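Local coordinates for protein Cys-Gly metallodipeptidase DUG1 (Saccharomyces cerevisiae, PDB 4G1P) that hydrolyses the dipeptide Cys-Gly with high specificity and serves as the catalytic component of a complex that degrades glutathione, at residues Asp231-Ser234 and Gly235-Gly238; Leu255-Ser258 and Lys259-Leu263. One frame throughout, in Å; residues are numbered along the deposited sequence.

Interaction 1 (Asp231-Ser234 and Gly235-Gly238); sequences DLHS and GIFG. With CYS (cysteine), chain E.
Phe237 N bonds back to His233 O over 3.3 Å, closing an alpha-type turn just where the short strand 232-233, which pairs with strand 336-337, gives way to loop. The imidazole of His233 lies over the start of this turn, because its CG stands anti to the backbone N (chi1 -175°) and next to the carbonyl carbon. From there ND1 accepts two consecutive amides, Gly235 N at 2.8 Å and, from well out of the ring plane, Ile236 N at 3.2 Å. Ile236 also covers a face of the imidazole, CG1 forming a CH-pi contact 3.9 Å from the His233 ring centroid. The second aromatic group, Phe237, sits between aliphatic branches: Leu232 CD2 stands almost straight above the Phe237 ring centre, 4.1 Å from the centroid, while Ile236 CG2 lies nearer the rim of the opposite face.

Two amides and a methylene thus hold His233 by ND1 and one face, which limits the freedom of the ring to turn. Its far edge points into the active site of the second subunit, where the ring touches the bound glycine, lies near the cysteine and meets zinc ligand His450 of that subunit. Replacing His233 by alanine is likely to leave the amides of Gly235 and Ile236 without their side-chain acceptor and to open a gap beside these ligands. Ser234 OG adds a bond to Arg348 of the second subunit, itself a cysteine-binding residue. The chemistry implies a histidine steadied by its own loop and presented across the dimer, probably completing the partner's active site as in other M20 dipeptidases.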
# COMPACT_ATOMS: atom_id res chain seq x y z
N ASP A 231 11.51 -5.45 -8.85
CA ASP A 231 11.46 -6.01 -7.50
C ASP A 231 12.37 -7.23 -7.43
O ASP A 231 12.61 -7.91 -8.43
CB ASP A 231 10.03 -6.36 -7.10
CG ASP A 231 9.18 -5.13 -6.74
OD1 ASP A 231 9.72 -4.00 -6.69
OD2 ASP A 231 7.96 -5.28 -6.49
N LEU A 232 12.92 -7.49 -6.25
CA LEU A 232 13.86 -8.58 -6.08
C LEU A 232 13.33 -9.55 -5.04
O LEU A 232 12.75 -9.13 -4.03
CB LEU A 232 15.23 -8.06 -5.64
CG LEU A 232 16.02 -7.17 -6.60
CD1 LEU A 232 17.36 -6.78 -6.02
CD2 LEU A 232 16.22 -7.82 -7.94
N HIS A 233 13.53 -10.84 -5.30
CA HIS A 233 13.21 -11.87 -4.32
C HIS A 233 14.07 -11.57 -3.09
O HIS A 233 15.28 -11.46 -3.19
CB HIS A 233 13.55 -13.24 -4.89
CG HIS A 233 13.17 -14.38 -4.01
ND1 HIS A 233 13.76 -14.61 -2.79
CD2 HIS A 233 12.25 -15.36 -4.17
CE1 HIS A 233 13.22 -15.68 -2.24
NE2 HIS A 233 12.30 -16.15 -3.05
N SER A 234 13.44 -11.39 -1.94
CA SER A 234 14.19 -10.88 -0.80
C SER A 234 15.14 -11.92 -0.21
O SER A 234 15.96 -11.59 0.64
CB SER A 234 13.29 -10.29 0.29
OG SER A 234 12.70 -11.31 1.08
N GLY A 235 15.02 -13.17 -0.68
CA GLY A 235 15.85 -14.27 -0.21
C GLY A 235 17.08 -14.45 -1.07
O GLY A 235 18.19 -14.61 -0.59
N ILE A 236 16.88 -14.39 -2.38
CA ILE A 236 17.97 -14.54 -3.33
C ILE A 236 18.96 -13.40 -3.21
O ILE A 236 20.16 -13.59 -3.37
CB ILE A 236 17.42 -14.60 -4.76
CG1 ILE A 236 16.48 -15.79 -4.91
CG2 ILE A 236 18.55 -14.66 -5.76
CD1 ILE A 236 15.84 -15.90 -6.25
N PHE A 237 18.45 -12.21 -2.93
CA PHE A 237 19.27 -11.01 -2.95
C PHE A 237 19.45 -10.38 -1.56
O PHE A 237 20.17 -9.41 -1.40
CB PHE A 237 18.68 -9.99 -3.92
CG PHE A 237 18.56 -10.50 -5.33
CD1 PHE A 237 17.44 -11.21 -5.74
CD2 PHE A 237 19.57 -10.28 -6.25
CE1 PHE A 237 17.34 -11.68 -7.04
CE2 PHE A 237 19.47 -10.75 -7.55
CZ PHE A 237 18.36 -11.46 -7.94
N GLY A 238 18.80 -10.95 -0.55
CA GLY A 238 18.89 -10.41 0.79
C GLY A 238 20.30 -10.36 1.36
O GLY A 238 21.00 -11.35 1.35
N CYS E . 9.06 -17.64 -0.79
CA CYS E . 9.34 -17.04 0.50
C CYS E . 10.85 -16.77 0.61
O CYS E . 11.67 -17.67 0.43
CB CYS E . 8.84 -17.94 1.64
SG CYS E . 9.08 -17.28 3.26

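Interaction 2 (Leu255-Ser258 and Lys259-Leu263); sequences LVDS and KGKIL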
# COMPACT_ATOMS: atom_id res chain seq x y z
N LEU A 255 12.32 13.12 9.76
CA LEU A 255 11.58 14.34 9.44
C LEU A 255 10.89 14.97 10.65
O LEU A 255 10.65 16.17 10.68
CB LEU A 255 10.55 14.06 8.34
CG LEU A 255 11.04 13.60 6.97
CD1 LEU A 255 9.86 13.30 6.05
CD2 LEU A 255 11.93 14.65 6.34
N VAL A 256 10.56 14.14 11.64
CA VAL A 256 9.72 14.56 12.75
C VAL A 256 9.75 13.51 13.85
O VAL A 256 9.84 12.33 13.57
CB VAL A 256 8.26 14.75 12.28
CG1 VAL A 256 7.72 13.46 11.65
CG2 VAL A 256 7.38 15.16 13.44
N ASP A 257 9.70 13.92 15.11
CA ASP A 257 9.68 12.93 16.17
C ASP A 257 8.26 12.57 16.63
O ASP A 257 7.28 12.98 16.03
CB ASP A 257 10.57 13.36 17.35
CG ASP A 257 10.12 14.67 17.99
OD1 ASP A 257 8.90 14.96 18.00
OD2 ASP A 257 10.99 15.40 18.49
N SER A 258 8.17 11.79 17.69
CA SER A 258 6.90 11.23 18.10
C SER A 258 6.20 12.18 19.04
O SER A 258 5.20 11.84 19.67
CB SER A 258 7.14 9.88 18.78
OG SER A 258 7.99 9.06 17.99
N LYS A 259 6.75 13.38 19.15
CA LYS A 259 6.15 14.41 19.98
C LYS A 259 5.55 15.47 19.09
O LYS A 259 4.78 16.31 19.54
CB LYS A 259 7.20 15.03 20.90
CG LYS A 259 7.00 14.76 22.37
CD LYS A 259 7.20 13.29 22.72
CE LYS A 259 7.21 13.09 24.23
NZ LYS A 259 8.31 13.89 24.85
N GLY A 260 5.91 15.42 17.81
CA GLY A 260 5.41 16.34 16.82
C GLY A 260 6.43 17.37 16.38
O GLY A 260 6.14 18.23 15.55
N LYS A 261 7.64 17.28 16.92
CA LYS A 261 8.66 18.26 16.57
C LYS A 261 9.23 18.00 15.18
O LYS A 261 9.84 16.97 14.93
CB LYS A 261 9.79 18.31 17.61
CG LYS A 261 10.67 19.56 17.46
CD LYS A 261 12.14 19.32 17.82
CE LYS A 261 12.42 19.56 19.29
NZ LYS A 261 13.89 19.50 19.57
N ILE A 262 9.01 18.94 14.27
CA ILE A 262 9.60 18.83 12.94
C ILE A 262 11.11 19.01 13.06
O ILE A 262 11.58 19.87 13.80
CB ILE A 262 8.98 19.86 12.00
CG1 ILE A 262 7.46 19.68 11.98
CG2 ILE A 262 9.56 19.72 10.60
CD1 ILE A 262 6.75 20.59 11.02
N LEU A 263 11.87 18.17 12.36
CA LEU A 263 13.31 18.12 12.54
C LEU A 263 14.06 18.71 11.37
O LEU A 263 15.27 18.56 11.27
CB LEU A 263 13.77 16.69 12.77
CG LEU A 263 13.05 16.06 13.95
CD1 LEU A 263 13.47 14.64 14.15
CD2 LEU A 263 13.32 16.87 15.20
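Asp257 and Lys261 face each other across the tight end of a beta hairpin, and the backbone bonds set its register. Asp257 N donates to Lys261 O over 3.1 Å, and Leu263 N donates to Leu255 O over 2.9 Å in a nearly straight bond (169° at the hydrogen). These two bonds flank the non-hydrogen-bonded pair Val256 and Ile262, whose CA atoms are 4.3 Å apart. A type I turn runs from Asp257 to Gly260, closed by a weak Gly260 N to Asp257 O bond; Gly260, with phi at 107°, then supplies the glycine of a G1 bulge before the chain rejoins the pairing at Lys261.

Inside the loop the carboxylate of Asp257 adds a second set of polar contacts. With CG placed between the backbone N and the carbonyl carbon (chi1 61°), OD1 swings over the turn and accepts Lys259 N, forming an Asx turn, and Lys261 N, each at 2.9 Å. The two amides approach OD1 from opposite faces of the carboxylate plane, and Gly260 N adds a weak third bond. The ammonium groups take no direct part: Lys261 NZ stays 5.1 Å from Asp257 OD2.

Apolar packing is lighter. Leu263 folds back over the first arm, its CG 3.8 Å from Val256 CA, whereas Leu255, Val256 and Ile262 meet Leu319 of strand 318-325. At the turn, Ser258 OG bonds to Asp247 of the second subunit.

One carboxylate oxygen therefore gathers the amides of Lys259 and Lys261, with Gly260 N a weak third, which would probably stabilise the aspartate's negative charge without a salt bridge and tie the tip of a hairpin lodged at the dimer interface.

How the interactions relate
Interaction 1 precedes interaction 2 along the chain, with helix 244-252 in the connection between them, yet they do not touch: their centres are 33 Å apart and their nearest atoms about 21 Å. Residues 231-238 lie far out, 42 Å from the centre of the chain, at the two-stranded sheet 232-233/336-337. Residues 255-263 lie closer in, against strand 318-325 of the five-stranded sheet and helix 355-371. Both meet the second subunit, but at different places. The first loop reaches its zinc and ligand site; the hairpin borders its helix 244-252 and the residues just after its helix 355-371. Probable completion of the active site and ordinary subunit contacts thus fall to separate parts of the homodimer interface.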